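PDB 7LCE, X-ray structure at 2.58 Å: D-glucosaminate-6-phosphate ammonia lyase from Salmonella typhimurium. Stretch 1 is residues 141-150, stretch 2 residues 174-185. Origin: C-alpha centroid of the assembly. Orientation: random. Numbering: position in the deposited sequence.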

# COMPACT_ATOMS: atom_id res chain seq x y z
N THR A 141 1.61 28.25 22.40
CA THR A 141 0.65 28.19 23.49
C THR A 141 0.66 26.80 24.12
O THR A 141 1.22 25.85 23.58
CB THR A 141 -0.75 28.55 22.99
OG1 THR A 141 -1.22 27.53 22.10
CG2 THR A 141 -0.72 29.88 22.25
N ARG A 142 0.03 26.70 25.29
CA ARG A 142 0.03 25.42 25.99
C ARG A 142 -0.86 24.40 25.29
O ARG A 142 -0.49 23.22 25.18
CB ARG A 142 -0.40 25.60 27.44
CG ARG A 142 -0.50 24.28 28.18
CD ARG A 142 -0.26 24.41 29.67
NE ARG A 142 -0.44 23.13 30.34
CZ ARG A 142 -0.02 22.86 31.57
NH1 ARG A 142 0.62 23.76 32.30
NH2 ARG A 142 -0.26 21.66 32.08
N TRP A 143 -2.03 24.82 24.80
CA TRP A 143 -2.91 23.86 24.13
C TRP A 143 -2.25 23.27 22.90
O TRP A 143 -2.53 22.12 22.53
CB TRP A 143 -4.25 24.51 23.76
CG TRP A 143 -4.18 25.57 22.69
CD1 TRP A 143 -4.16 26.92 22.88
CD2 TRP A 143 -4.13 25.36 21.27
NE1 TRP A 143 -4.11 27.56 21.67
CE2 TRP A 143 -4.08 26.63 20.67
CE3 TRP A 143 -4.12 24.22 20.46
CZ2 TRP A 143 -4.03 26.79 19.28
CZ3 TRP A 143 -4.07 24.39 19.08
CH2 TRP A 143 -4.02 25.66 18.51
N GLN A 144 -1.36 24.02 22.25
CA GLN A 144 -0.57 23.46 21.16
C GLN A 144 0.36 22.37 21.66
O GLN A 144 0.56 21.35 20.98
CB GLN A 144 0.22 24.57 20.45
CG GLN A 144 -0.62 25.47 19.57
CD GLN A 144 0.16 26.66 19.05
OE1 GLN A 144 1.05 27.18 19.73
NE2 GLN A 144 -0.14 27.09 17.83
N LEU A 145 0.96 22.56 22.84
CA LEU A 145 1.82 21.53 23.41
C LEU A 145 1.02 20.29 23.76
O LEU A 145 1.50 19.16 23.56
CB LEU A 145 2.53 22.07 24.65
CG LEU A 145 3.38 21.06 25.43
CD1 LEU A 145 4.45 20.47 24.54
CD2 LEU A 145 4.00 21.72 26.65
N GLU A 146 -0.20 20.47 24.27
CA GLU A 146 -1.00 19.32 24.67
C GLU A 146 -1.55 18.56 23.47
O GLU A 146 -1.72 17.33 23.55
CB GLU A 146 -2.13 19.79 25.58
CG GLU A 146 -1.65 20.44 26.86
CD GLU A 146 -2.78 20.97 27.73
OE1 GLU A 146 -3.83 21.33 27.17
OE2 GLU A 146 -2.61 21.01 28.97
N SER A 147 -1.81 19.24 22.36
CA SER A 147 -2.35 18.55 21.19
C SER A 147 -1.30 17.66 20.52
O SER A 147 -1.67 16.68 19.87
CB SER A 147 -2.90 19.56 20.19
OG SER A 147 -3.92 20.34 20.77
N ALA A 148 -0.02 17.98 20.68
CA ALA A 148 1.03 17.19 20.05
C ALA A 148 1.23 15.83 20.72
O ALA A 148 1.83 14.94 20.12
CB ALA A 148 2.35 17.96 20.05
N ILE A 149 0.73 15.67 21.94
CA ILE A 149 0.89 14.41 22.66
C ILE A 149 -0.13 13.40 22.14
O ILE A 149 -1.33 13.69 22.08
CB ILE A 149 0.72 14.63 24.17
CG1 ILE A 149 1.66 15.72 24.67
CG2 ILE A 149 0.96 13.33 24.93
CD1 ILE A 149 3.12 15.39 24.47
N ASN A 150 0.35 12.22 21.77
CA ASN A 150 -0.53 11.12 21.39
C ASN A 150 0.18 9.81 21.75
O ASN A 150 1.25 9.82 22.37
CB ASN A 150 -0.91 11.20 19.91
CG ASN A 150 0.30 11.19 18.99
OD1 ASN A 150 0.88 10.14 18.74
ND2 ASN A 150 0.67 12.36 18.49
N ASP A 174 5.58 24.61 32.15
CA ASP A 174 4.56 24.07 31.26
C ASP A 174 4.93 22.68 30.77
O ASP A 174 4.07 21.80 30.69
CB ASP A 174 4.36 25.02 30.08
CG ASP A 174 3.67 26.31 30.47
OD1 ASP A 174 2.66 26.25 31.21
OD2 ASP A 174 4.14 27.39 30.05
N PHE A 175 6.20 22.46 30.44
CA PHE A 175 6.62 21.14 29.99
C PHE A 175 6.53 20.10 31.10
O PHE A 175 6.09 18.97 30.86
CB PHE A 175 8.04 21.21 29.43
CG PHE A 175 8.09 21.54 27.97
CD1 PHE A 175 7.94 22.85 27.54
CD2 PHE A 175 8.26 20.55 27.02
CE1 PHE A 175 7.97 23.17 26.20
CE2 PHE A 175 8.29 20.86 25.68
CZ PHE A 175 8.15 22.17 25.27
N VAL A 176 6.94 20.46 32.32
CA VAL A 176 6.89 19.51 33.43
C VAL A 176 5.46 19.06 33.68
O VAL A 176 5.18 17.87 33.84
CB VAL A 176 7.51 20.13 34.70
CG1 VAL A 176 7.38 19.17 35.87
CG2 VAL A 176 8.96 20.49 34.46
N GLN A 177 4.52 20.02 33.70
CA GLN A 177 3.13 19.68 33.99
C GLN A 177 2.54 18.77 32.92
O GLN A 177 1.87 17.79 33.23
CB GLN A 177 2.30 20.96 34.13
CG GLN A 177 2.74 21.87 35.26
CD GLN A 177 1.92 23.14 35.35
OE1 GLN A 177 0.74 23.15 34.98
NE2 GLN A 177 2.53 24.21 35.82
N VAL A 178 2.80 19.09 31.64
CA VAL A 178 2.27 18.27 30.55
C VAL A 178 2.93 16.90 30.54
O VAL A 178 2.27 15.88 30.32
CB VAL A 178 2.44 19.00 29.21
CG1 VAL A 178 2.01 18.10 28.06
CG2 VAL A 178 1.64 20.29 29.20
N ALA A 179 4.24 16.84 30.79
CA ALA A 179 4.95 15.57 30.76
C ALA A 179 4.44 14.63 31.84
O ALA A 179 4.14 13.46 31.58
CB ALA A 179 6.45 15.79 30.90
N GLN A 180 4.33 15.12 33.08
CA GLN A 180 3.88 14.26 34.17
C GLN A 180 2.40 13.91 34.05
O GLN A 180 1.98 12.90 34.62
CB GLN A 180 4.18 14.90 35.53
CG GLN A 180 5.66 14.90 35.89
CD GLN A 180 5.93 15.44 37.29
OE1 GLN A 180 5.08 16.10 37.88
NE2 GLN A 180 7.12 15.16 37.81
N ALA A 181 1.62 14.72 33.34
CA ALA A 181 0.21 14.40 33.15
C ALA A 181 -0.01 13.27 32.15
O ALA A 181 -1.06 12.61 32.21
CB ALA A 181 -0.56 15.64 32.70
N ASN A 182 0.93 13.03 31.24
CA ASN A 182 0.84 11.93 30.29
C ASN A 182 1.80 10.79 30.61
O ASN A 182 1.93 9.86 29.80
CB ASN A 182 1.09 12.43 28.86
CG ASN A 182 -0.03 13.30 28.34
OD1 ASN A 182 -0.97 12.81 27.71
ND2 ASN A 182 0.05 14.60 28.60
N HIS A 183 2.46 10.84 31.76
CA HIS A 183 3.46 9.85 32.16
C HIS A 183 4.49 9.63 31.05
O HIS A 183 4.82 8.50 30.68
CB HIS A 183 2.80 8.53 32.58
CG HIS A 183 2.06 8.63 33.88
ND1 HIS A 183 2.68 8.94 35.07
CD2 HIS A 183 0.75 8.48 34.17
CE1 HIS A 183 1.79 8.96 36.04
NE2 HIS A 183 0.61 8.69 35.52
N LEU A 184 4.99 10.74 30.53
CA LEU A 184 6.06 10.76 29.56
C LEU A 184 7.30 11.43 30.16
O LEU A 184 7.18 12.36 30.96
CB LEU A 184 5.64 11.53 28.30
CG LEU A 184 4.47 10.92 27.53
CD1 LEU A 184 4.11 11.80 26.35
CD2 LEU A 184 4.80 9.51 27.08
N PRO A 185 8.49 10.97 29.79
CA PRO A 185 9.70 11.59 30.34
C PRO A 185 9.96 12.94 29.69
O PRO A 185 9.75 13.12 28.49
CB PRO A 185 10.80 10.58 30.00
CG PRO A 185 10.30 9.90 28.77
CD PRO A 185 8.80 9.82 28.93

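The two helices run in roughly the same direction, 31° apart, with axes 10.6 Å apart at their closest; the two stretches together bury 499 Å² of surface, both sides summed. At the center lies Val-178, whose CA-to-CB bond points toward stretch 1. With chi1 t, both methyls face the other stretch: CG2 lies 3.8 Å from Leu-145 CD2, and CG1 4.2 Å from Ile-149 CG1. A short, branched residue suits a position where the backbones come this near, the CA atoms of Glu-146 and Val-178 being 6.8 Å apart.

Leu-145 adopts the common t, p rotamer, which carries CD2 over the face of the Phe-175 ring, 4.1 Å from its centroid and only 6° off the normal, a CH-pi contact. Phe-175 starts away from stretch 1, but its end comes nearer, and one ring face receives that methyl. Leu-145, Phe-175 and Val-178 are buried and apolar, so they pack without leaving polar groups unpaired.

Arg-142 closes one end. Its chi1, chi2 and chi3 are all t, so the charged tip reaches the second helix. There NH1 donates to Gln-177 OE1 at 2.8 Å, and makes a weak, salt-bridging hydrogen bond to Asp-174 OD1 at 3.4 Å. Val-178 CG2 and Asp-174 O lie over one guanidinium face, while Gln-177 OE1 sits at its edge. Glu-146, one turn on, uses chi1 m and chi2 t to bring OE2 within 3.3 Å of Arg-142 NE, a weak salt-bridging bond.

At the other end, chi1 of -54° (m) directs Ile-149 CG2 to Leu-184 CD1 at 3.8 Å, so the beta-branched side chain spans from Val-178 to the loop. Asn-182, just past the helix, turns back: its ND2 donates to Val-178 O at 3.1 Å, fixing the side chain with OD1 3.4 Å from Ile-149 CG2.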